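Local coordinates for protein beta-glucosidase (Chaetomella raphigera, PDB 6JXG) that probably hydrolyses terminal, non-reducing beta-D-glucosyl residues to release beta-D-glucose, as a secreted family 3 glycoside hydrolase involved in cellulose degradation, at residues I76-T81 against Y88-A93; T401-A406 against I518-V523; D448-D453 against A458-G463. All coordinates share one frame; numbering follows the deposited sequence.

Contact 1. Residues I76-T81 against Y88-A93; sequences IQTAST and YSRGLA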
loop_
_atom_site.group_PDB
_atom_site.type_symbol
_atom_site.label_atom_id
_atom_site.label_comp_id
_atom_site.label_asym_id
_atom_site.label_seq_id
_atom_site.Cartn_x
_atom_site.Cartn_y
_atom_site.Cartn_z
ATOM N N ILE A 76 1.109 -2.213 -3.448
ATOM C CA ILE A 76 2.314 -1.635 -4.028
ATOM C C ILE A 76 2.164 -1.590 -5.526
ATOM O O ILE A 76 2.709 -0.641 -6.156
ATOM C CB ILE A 76 3.614 -2.371 -3.557
ATOM C CG1 ILE A 76 4.878 -1.554 -3.863
ATOM C CG2 ILE A 76 3.725 -3.764 -4.178
ATOM C CD1 ILE A 76 4.943 -0.205 -3.182
ATOM N N GLN A 77 1.485 -2.593 -6.103
ATOM C CA GLN A 77 1.109 -2.583 -7.555
ATOM C C GLN A 77 0.198 -1.438 -7.874
ATOM O O GLN A 77 0.365 -0.769 -8.918
ATOM C CB GLN A 77 0.435 -3.890 -8.002
ATOM C CG GLN A 77 0.114 -3.947 -9.542
ATOM C CD GLN A 77 1.404 -4.254 -10.240
ATOM O OE1 GLN A 77 2.336 -4.599 -9.551
ATOM N NE2 GLN A 77 1.440 -4.251 -11.582
ATOM N N THR A 78 -0.744 -1.180 -6.973
ATOM C CA THR A 78 -1.677 -0.045 -7.092
ATOM C C THR A 78 -0.916 1.307 -7.077
ATOM O O THR A 78 -1.163 2.186 -7.920
ATOM C CB THR A 78 -2.743 -0.184 -5.991
ATOM O OG1 THR A 78 -3.430 -1.404 -6.191
ATOM C CG2 THR A 78 -3.690 0.947 -5.983
ATOM N N ALA A 79 0.027 1.446 -6.146
ATOM C CA ALA A 79 0.884 2.667 -6.101
ATOM C C ALA A 79 1.683 2.814 -7.340
ATOM O O ALA A 79 1.820 3.949 -7.834
ATOM C CB ALA A 79 1.774 2.726 -4.893
ATOM N N SER A 80 2.160 1.699 -7.898
ATOM C CA SER A 80 2.985 1.692 -9.098
ATOM C C SER A 80 2.325 2.231 -10.361
ATOM O O SER A 80 3.018 2.547 -11.351
ATOM C CB SER A 80 3.603 0.315 -9.401
ATOM O OG SER A 80 4.371 -0.188 -8.276
ATOM N N THR A 81 0.978 2.333 -10.331
ATOM C CA THR A 81 0.262 2.970 -11.429
ATOM C C THR A 81 0.370 4.436 -11.438
ATOM O O THR A 81 0.103 5.027 -12.484
ATOM C CB THR A 81 -1.262 2.689 -11.375
ATOM O OG1 THR A 81 -1.824 3.429 -10.256
ATOM C CG2 THR A 81 -1.483 1.188 -11.278
ATOM N N TYR A 88 -8.585 5.129 -6.683
ATOM C CA TYR A 88 -9.903 5.366 -6.123
ATOM C C TYR A 88 -10.827 4.231 -6.517
ATOM O O TYR A 88 -11.495 3.685 -5.655
ATOM C CB TYR A 88 -10.485 6.695 -6.640
ATOM C CG TYR A 88 -11.918 6.826 -6.292
ATOM C CD1 TYR A 88 -12.303 7.299 -5.044
ATOM C CD2 TYR A 88 -12.940 6.415 -7.209
ATOM C CE1 TYR A 88 -13.664 7.421 -4.684
ATOM C CE2 TYR A 88 -14.290 6.543 -6.836
ATOM C CZ TYR A 88 -14.622 7.027 -5.570
ATOM O OH TYR A 88 -15.949 7.113 -5.174
ATOM N N SER A 89 -10.829 3.836 -7.799
ATOM C CA SER A 89 -11.699 2.772 -8.250
ATOM C C SER A 89 -11.480 1.391 -7.573
ATOM O O SER A 89 -12.420 0.675 -7.280
ATOM C CB SER A 89 -11.645 2.592 -9.783
ATOM O OG SER A 89 -12.233 3.744 -10.392
ATOM N N ARG A 90 -10.237 1.019 -7.314
ATOM C CA ARG A 90 -9.973 -0.206 -6.512
ATOM C C ARG A 90 -10.575 -0.126 -5.126
ATOM O O ARG A 90 -11.192 -1.093 -4.632
ATOM C CB ARG A 90 -8.460 -0.425 -6.434
ATOM C CG ARG A 90 -8.044 -1.563 -5.537
ATOM C CD ARG A 90 -6.557 -1.718 -5.720
ATOM N NE ARG A 90 -5.891 -2.629 -4.782
ATOM C CZ ARG A 90 -5.516 -2.348 -3.537
ATOM N NH1 ARG A 90 -5.873 -1.215 -2.970
ATOM N NH2 ARG A 90 -4.856 -3.276 -2.819
ATOM N N GLY A 91 -10.516 1.052 -4.507
ATOM C CA GLY A 91 -11.117 1.204 -3.191
ATOM C C GLY A 91 -12.638 1.114 -3.205
ATOM O O GLY A 91 -13.285 0.420 -2.341
ATOM N N LEU A 92 -13.209 1.764 -4.185
ATOM C CA LEU A 92 -14.672 1.672 -4.401
ATOM C C LEU A 92 -15.092 0.217 -4.613
ATOM O O LEU A 92 -16.076 -0.291 -4.011
ATOM C CB LEU A 92 -15.129 2.555 -5.591
ATOM C CG LEU A 92 -16.626 2.633 -5.862
ATOM C CD1 LEU A 92 -17.338 3.429 -4.752
ATOM C CD2 LEU A 92 -16.928 3.245 -7.248
ATOM N N ALA A 93 -14.359 -0.478 -5.480
ATOM C CA ALA A 93 -14.721 -1.850 -5.807
ATOM C C ALA A 93 -14.585 -2.766 -4.579
ATOM O O ALA A 93 -15.470 -3.568 -4.314
ATOM C CB ALA A 93 -13.851 -2.332 -6.936
#
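T78 and R90 join two successive helices, 75-79 and 84-100, in the N-terminal domain of the family 3 glycoside hydrolases, a member of the TIM-barrel clan. The contact illustrates how a buried pair can meet closely while each partner has its hydrogen bonds elsewhere. The polar approach comes first: T78 OG1 lies 3.1 Å from R90 NE, yet the angle is poor for a hydrogen bond, because the hydroxyl sits over one face of the guanidinium, displaced toward its rim. Each group is engaged outside the pair. T78 OG1 bonds to the carbonyl of T74, R90 NH2 bonds to the carbonyl of P73, and I329 of helix 323-332 packs against both side chains.

Apolar contact follows from the extended arginine. With CG anti to the backbone N (chi1 174°) and the chain straight on to NE, R90 reaches across to the threonine, and its CD comes 3.9 Å from T78 CG2.

Further bonds lie within 76-81. I76 O accepts both S80 N and S80 OG, which arrive from opposite faces of its carbonyl plane, the hydroxyl at 2.7 Å. T81 O reaches K655 NZ, tying this segment to the range of the fibronectin type III-like domain. T78 O also takes two donors, T81 N and T81 OG1, and the hydroxyl stands 2.7 Å from T78 O, almost in line with the carbonyl bond.

Contact 2. Residues T401-A406 against I518-V523; sequences TPLAQA and ILYGSV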
loop_
_atom_site.group_PDB
_atom_site.type_symbol
_atom_site.label_atom_id
_atom_site.label_comp_id
_atom_site.label_asym_id
_atom_site.label_seq_id
_atom_site.Cartn_x
_atom_site.Cartn_y
_atom_site.Cartn_z
ATOM N N THR A 401 -0.751 -17.798 -24.656
ATOM C CA THR A 401 -1.005 -18.927 -25.541
ATOM C C THR A 401 -1.938 -18.545 -26.695
ATOM O O THR A 401 -1.524 -18.617 -27.850
ATOM C CB THR A 401 -1.539 -20.129 -24.770
ATOM O OG1 THR A 401 -0.484 -20.635 -23.962
ATOM C CG2 THR A 401 -2.038 -21.237 -25.742
ATOM N N PRO A 402 -3.156 -18.020 -26.402
ATOM C CA PRO A 402 -4.000 -17.697 -27.558
ATOM C C PRO A 402 -3.427 -16.618 -28.474
ATOM O O PRO A 402 -3.659 -16.646 -29.695
ATOM C CB PRO A 402 -5.327 -17.258 -26.936
ATOM C CG PRO A 402 -5.137 -17.143 -25.468
ATOM C CD PRO A 402 -3.751 -17.629 -25.123
ATOM N N LEU A 403 -2.695 -15.665 -27.894
ATOM C CA LEU A 403 -2.197 -14.534 -28.628
ATOM C C LEU A 403 -1.069 -14.978 -29.590
ATOM O O LEU A 403 -0.993 -14.530 -30.766
ATOM C CB LEU A 403 -1.666 -13.428 -27.681
ATOM C CG LEU A 403 -2.712 -12.695 -26.847
ATOM C CD1 LEU A 403 -2.023 -11.752 -25.862
ATOM C CD2 LEU A 403 -3.697 -11.887 -27.715
ATOM N N ALA A 404 -0.207 -15.843 -29.066
ATOM C CA ALA A 404 0.798 -16.543 -29.859
ATOM C C ALA A 404 0.181 -17.415 -30.936
ATOM O O ALA A 404 0.666 -17.410 -32.064
ATOM C CB ALA A 404 1.623 -17.404 -28.959
ATOM N N GLN A 405 -0.862 -18.164 -30.591
ATOM C CA GLN A 405 -1.540 -19.052 -31.591
ATOM C C GLN A 405 -2.096 -18.235 -32.749
ATOM O O GLN A 405 -1.780 -18.543 -33.892
ATOM C CB GLN A 405 -2.618 -19.938 -30.973
ATOM C CG GLN A 405 -1.976 -21.084 -30.203
ATOM C CD GLN A 405 -2.957 -21.900 -29.376
ATOM O OE1 GLN A 405 -4.138 -21.570 -29.253
ATOM N NE2 GLN A 405 -2.461 -22.964 -28.795
ATOM N N ALA A 406 -2.825 -17.156 -32.456
ATOM C CA ALA A 406 -3.341 -16.258 -33.507
ATOM C C ALA A 406 -2.253 -15.737 -34.446
ATOM O O ALA A 406 -2.535 -15.443 -35.595
ATOM C CB ALA A 406 -4.108 -15.074 -32.928
ATOM N N ILE A 518 0.580 -5.523 -22.182
ATOM C CA ILE A 518 1.859 -4.806 -22.424
ATOM C C ILE A 518 2.793 -5.568 -23.371
ATOM O O ILE A 518 3.355 -4.980 -24.329
ATOM C CB ILE A 518 2.554 -4.452 -21.070
ATOM C CG1 ILE A 518 1.845 -3.232 -20.460
ATOM C CG2 ILE A 518 4.053 -4.158 -21.201
ATOM C CD1 ILE A 518 0.925 -3.648 -19.411
ATOM N N LEU A 519 2.976 -6.847 -23.130
ATOM C CA LEU A 519 3.905 -7.634 -23.954
ATOM C C LEU A 519 3.574 -7.610 -25.423
ATOM O O LEU A 519 4.488 -7.529 -26.238
ATOM C CB LEU A 519 3.937 -9.079 -23.516
ATOM C CG LEU A 519 4.589 -9.382 -22.158
ATOM C CD1 LEU A 519 4.546 -10.890 -21.891
ATOM C CD2 LEU A 519 5.987 -8.833 -22.035
ATOM N N TYR A 520 2.291 -7.669 -25.770
ATOM C CA TYR A 520 1.897 -7.690 -27.194
ATOM C C TYR A 520 1.572 -6.304 -27.732
ATOM O O TYR A 520 1.122 -6.134 -28.850
ATOM C CB TYR A 520 0.768 -8.714 -27.400
ATOM C CG TYR A 520 1.305 -10.119 -27.624
ATOM C CD1 TYR A 520 1.733 -10.532 -28.910
ATOM C CD2 TYR A 520 1.424 -11.029 -26.568
ATOM C CE1 TYR A 520 2.239 -11.811 -29.121
ATOM C CE2 TYR A 520 1.959 -12.293 -26.757
ATOM C CZ TYR A 520 2.339 -12.696 -28.031
ATOM O OH TYR A 520 2.850 -13.960 -28.202
ATOM N N GLY A 521 1.766 -5.284 -26.910
ATOM C CA GLY A 521 1.700 -3.925 -27.353
ATOM C C GLY A 521 0.331 -3.284 -27.493
ATOM O O GLY A 521 0.238 -2.233 -28.112
ATOM N N SER A 522 -0.731 -3.877 -26.946
ATOM C CA SER A 522 -2.032 -3.222 -27.034
ATOM C C SER A 522 -1.962 -1.913 -26.304
ATOM O O SER A 522 -2.601 -0.913 -26.706
ATOM C CB SER A 522 -3.199 -4.102 -26.504
ATOM O OG SER A 522 -2.998 -4.500 -25.139
ATOM N N VAL A 523 -1.164 -1.887 -25.237
ATOM C CA VAL A 523 -1.021 -0.651 -24.479
ATOM C C VAL A 523 0.454 -0.496 -24.181
ATOM O O VAL A 523 1.181 -1.504 -24.035
ATOM C CB VAL A 523 -1.806 -0.790 -23.160
ATOM C CG1 VAL A 523 -1.517 0.341 -22.225
ATOM C CG2 VAL A 523 -3.294 -0.903 -23.493
#
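The phenol ring of Y520 carries L403 over one face, and its hydroxyl end runs up to A404, whose backbone N approaches the ring obliquely. This is helix-to-loop packing in the alpha/beta C-terminal domain of the family: helix 396-406, which leads into edge strand 410-414, meets the residues that follow helix 511-519. It serves as a worked example of an aromatic side chain reaching from one element to another far apart in sequence.

L403 CB makes a CH-pi contact, 4.0 Å from the Y520 ring centroid and 16° off the ring normal. The leucine then slides back along the tyrosine in the opposite direction. Because its CG lies beside the backbone N (chi1 -69°), the branch turns toward the root of the ring, where L403 CD1 touches Y520 CD2 at 3.6 Å. Y520 is also packed by L346 and Q407.

With an alanine here in place of Y520, L403 CB and CD1 would probably lose the ring they lie against, and a gap would be likely to open beside A404. The backbone turns sharply just after the tyrosine: G521 has positive phi (81°) and is the first residue to leave the helical conformation, while its N still bonds to I518 O. At the far end of the ring, Y520 OH rests 3.7 Å from both A404 CA and A404 CB, in van der Waals contact.

Contact 3. Residues D448-D453 against A458-G463; sequences DGQLGD and APWNNG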
loop_
_atom_site.group_PDB
_atom_site.type_symbol
_atom_site.label_atom_id
_atom_site.label_comp_id
_atom_site.label_asym_id
_atom_site.label_seq_id
_atom_site.Cartn_x
_atom_site.Cartn_y
_atom_site.Cartn_z
ATOM N N ASP A 448 10.532 -20.894 2.539
ATOM C CA ASP A 448 11.976 -20.967 2.167
ATOM C C ASP A 448 12.867 -20.424 3.254
ATOM O O ASP A 448 13.815 -19.669 3.020
ATOM C CB ASP A 448 12.254 -20.308 0.786
ATOM C CG ASP A 448 11.674 -21.097 -0.321
ATOM O OD1 ASP A 448 11.150 -22.175 0.016
ATOM O OD2 ASP A 448 11.636 -20.688 -1.507
ATOM N N GLY A 449 12.581 -20.807 4.493
ATOM C CA GLY A 449 13.404 -20.360 5.627
ATOM C C GLY A 449 13.275 -18.897 6.048
ATOM O O GLY A 449 14.090 -18.392 6.847
ATOM N N GLN A 450 12.243 -18.199 5.566
ATOM C CA GLN A 450 12.111 -16.729 5.795
ATOM C C GLN A 450 10.756 -16.499 6.478
ATOM O O GLN A 450 9.711 -16.745 5.891
ATOM C CB GLN A 450 12.211 -15.994 4.460
ATOM C CG GLN A 450 13.615 -16.122 3.907
ATOM C CD GLN A 450 13.754 -15.830 2.430
ATOM O OE1 GLN A 450 13.935 -14.680 2.016
ATOM N NE2 GLN A 450 13.732 -16.864 1.641
ATOM N N LEU A 451 10.836 -16.117 7.743
ATOM C CA LEU A 451 9.699 -15.841 8.603
ATOM C C LEU A 451 9.270 -14.379 8.291
ATOM O O LEU A 451 9.749 -13.438 8.926
ATOM C CB LEU A 451 10.145 -15.915 10.020
ATOM C CG LEU A 451 9.107 -16.304 11.113
ATOM C CD1 LEU A 451 9.449 -15.819 12.462
ATOM C CD2 LEU A 451 7.637 -16.235 10.771
ATOM N N GLY A 452 8.380 -14.246 7.316
ATOM C CA GLY A 452 7.895 -12.946 6.834
ATOM C C GLY A 452 8.861 -12.135 5.986
ATOM O O GLY A 452 8.662 -11.964 4.800
ATOM N N ASP A 453 9.851 -11.541 6.650
ATOM C CA ASP A 453 10.879 -10.743 5.997
ATOM C C ASP A 453 11.770 -11.578 5.094
ATOM O O ASP A 453 12.062 -12.723 5.412
ATOM C CB ASP A 453 11.805 -10.102 7.060
ATOM C CG ASP A 453 11.108 -9.108 7.973
ATOM O OD1 ASP A 453 10.136 -8.417 7.530
ATOM O OD2 ASP A 453 11.581 -8.970 9.143
ATOM N N ALA A 458 17.820 -10.861 -3.500
ATOM C CA ALA A 458 18.052 -11.738 -4.640
ATOM C C ALA A 458 16.749 -12.383 -5.101
ATOM O O ALA A 458 15.915 -12.732 -4.256
ATOM C CB ALA A 458 19.052 -12.815 -4.222
ATOM N N PRO A 459 16.593 -12.646 -6.404
ATOM C CA PRO A 459 15.434 -13.435 -6.821
ATOM C C PRO A 459 15.258 -14.785 -6.090
ATOM O O PRO A 459 16.239 -15.442 -5.728
ATOM C CB PRO A 459 15.673 -13.638 -8.321
ATOM C CG PRO A 459 16.441 -12.448 -8.738
ATOM C CD PRO A 459 17.386 -12.227 -7.584
ATOM N N TRP A 460 14.000 -15.150 -5.796
ATOM C CA TRP A 460 13.684 -16.400 -5.149
ATOM C C TRP A 460 13.821 -17.538 -6.147
ATOM O O TRP A 460 13.886 -17.326 -7.378
ATOM C CB TRP A 460 12.209 -16.289 -4.633
ATOM C CG TRP A 460 12.098 -15.637 -3.292
ATOM C CD1 TRP A 460 12.798 -14.543 -2.829
ATOM C CD2 TRP A 460 11.342 -16.128 -2.186
ATOM N NE1 TRP A 460 12.496 -14.304 -1.535
ATOM C CE2 TRP A 460 11.612 -15.260 -1.092
ATOM C CE3 TRP A 460 10.508 -17.247 -1.996
ATOM C CZ2 TRP A 460 11.041 -15.454 0.179
ATOM C CZ3 TRP A 460 9.943 -17.433 -0.721
ATOM C CH2 TRP A 460 10.194 -16.530 0.320
ATOM N N ASN A 461 13.728 -18.774 -5.682
ATOM C CA ASN A 461 13.662 -19.912 -6.615
ATOM C C ASN A 461 14.853 -19.964 -7.621
ATOM O O ASN A 461 14.669 -20.356 -8.716
ATOM C CB ASN A 461 12.312 -19.983 -7.333
ATOM C CG ASN A 461 11.166 -20.257 -6.368
ATOM O OD1 ASN A 461 11.390 -20.756 -5.294
ATOM N ND2 ASN A 461 9.966 -19.949 -6.763
ATOM N N ASN A 462 16.044 -19.544 -7.195
ATOM C CA ASN A 462 17.204 -19.563 -8.064
ATOM C C ASN A 462 16.950 -18.788 -9.352
ATOM O O ASN A 462 17.404 -19.157 -10.407
ATOM C CB ASN A 462 17.594 -21.019 -8.358
ATOM C CG ASN A 462 17.974 -21.761 -7.098
ATOM O OD1 ASN A 462 18.801 -21.283 -6.355
ATOM N ND2 ASN A 462 17.342 -22.875 -6.825
ATOM N N GLY A 463 16.249 -17.671 -9.239
ATOM C CA GLY A 463 15.817 -16.938 -10.398
ATOM C C GLY A 463 17.019 -16.392 -11.170
ATOM O O GLY A 463 17.044 -16.395 -12.392
HETATM O O HOH W 1 13.531 -19.124 -2.882
HETATM O O HOH W 2 9.823 -21.110 -3.062
HETATM O O HOH W 3 15.041 -13.515 -0.134
#
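D448 and W460 are the residues whose backbones come nearest, their CA atoms 8.8 Å apart. D448 and G449 both have positive phi and close the hairpin of strands 446-447 and 450-451 with a turn close to type I'; L451 centres an inverse gamma turn. Opposite, N461 and N462 also take left-handed conformations, and N462 occupies the N-cap position of helix 463-471.

The principle here is two polar side chains lying against one indole. Q450 slides past the ring with its amide inclined 31° to it, and its NE2 comes 3.4 Å from W460 CZ2. That amide is steadied from its own hairpin, Q450 NE2 donating to D448 O at 3.1 Å, nearly straight though above the carbonyl plane; Q450 OE1 accepts from N455 N in the following loop. The carboxylate of D448 passes obliquely by the CE3-CZ3 side of the same six-membered ring, with OD2 3.7 Å from W460 CE3. Water 1 bridges the segments, donating to D448 OD2 and accepting from N461 N, whereas the side-chain amide of N461 bonds to D375 O.

Together they form a beta-hairpin whose Q450 and D448 side chains pack against a tryptophan of the loop before helix 463-471 in the C-terminal domain.

How the contacts relate
The three contacts are separate local pairings in a multidomain glycosidase. Contact 1 belongs to the N-terminal, TIM-barrel-clan range, and contacts 2 and 3 to the C-terminal one, where contact 3 is nested in the long loop that contact 2 closes. None touches another: nearest atoms are about 8 Å apart for contacts 1 and 2, about 13 Å for 1 and 3, and about 17 Å for 2 and 3. Strand 431-438 passes near both of the last two: T431 at its start carries the O-linked mannose, about 8 Å from the side chain of Y520, and T437 bonds to the backbone of W460. Interdomain ties run from D453 to E163 and T164.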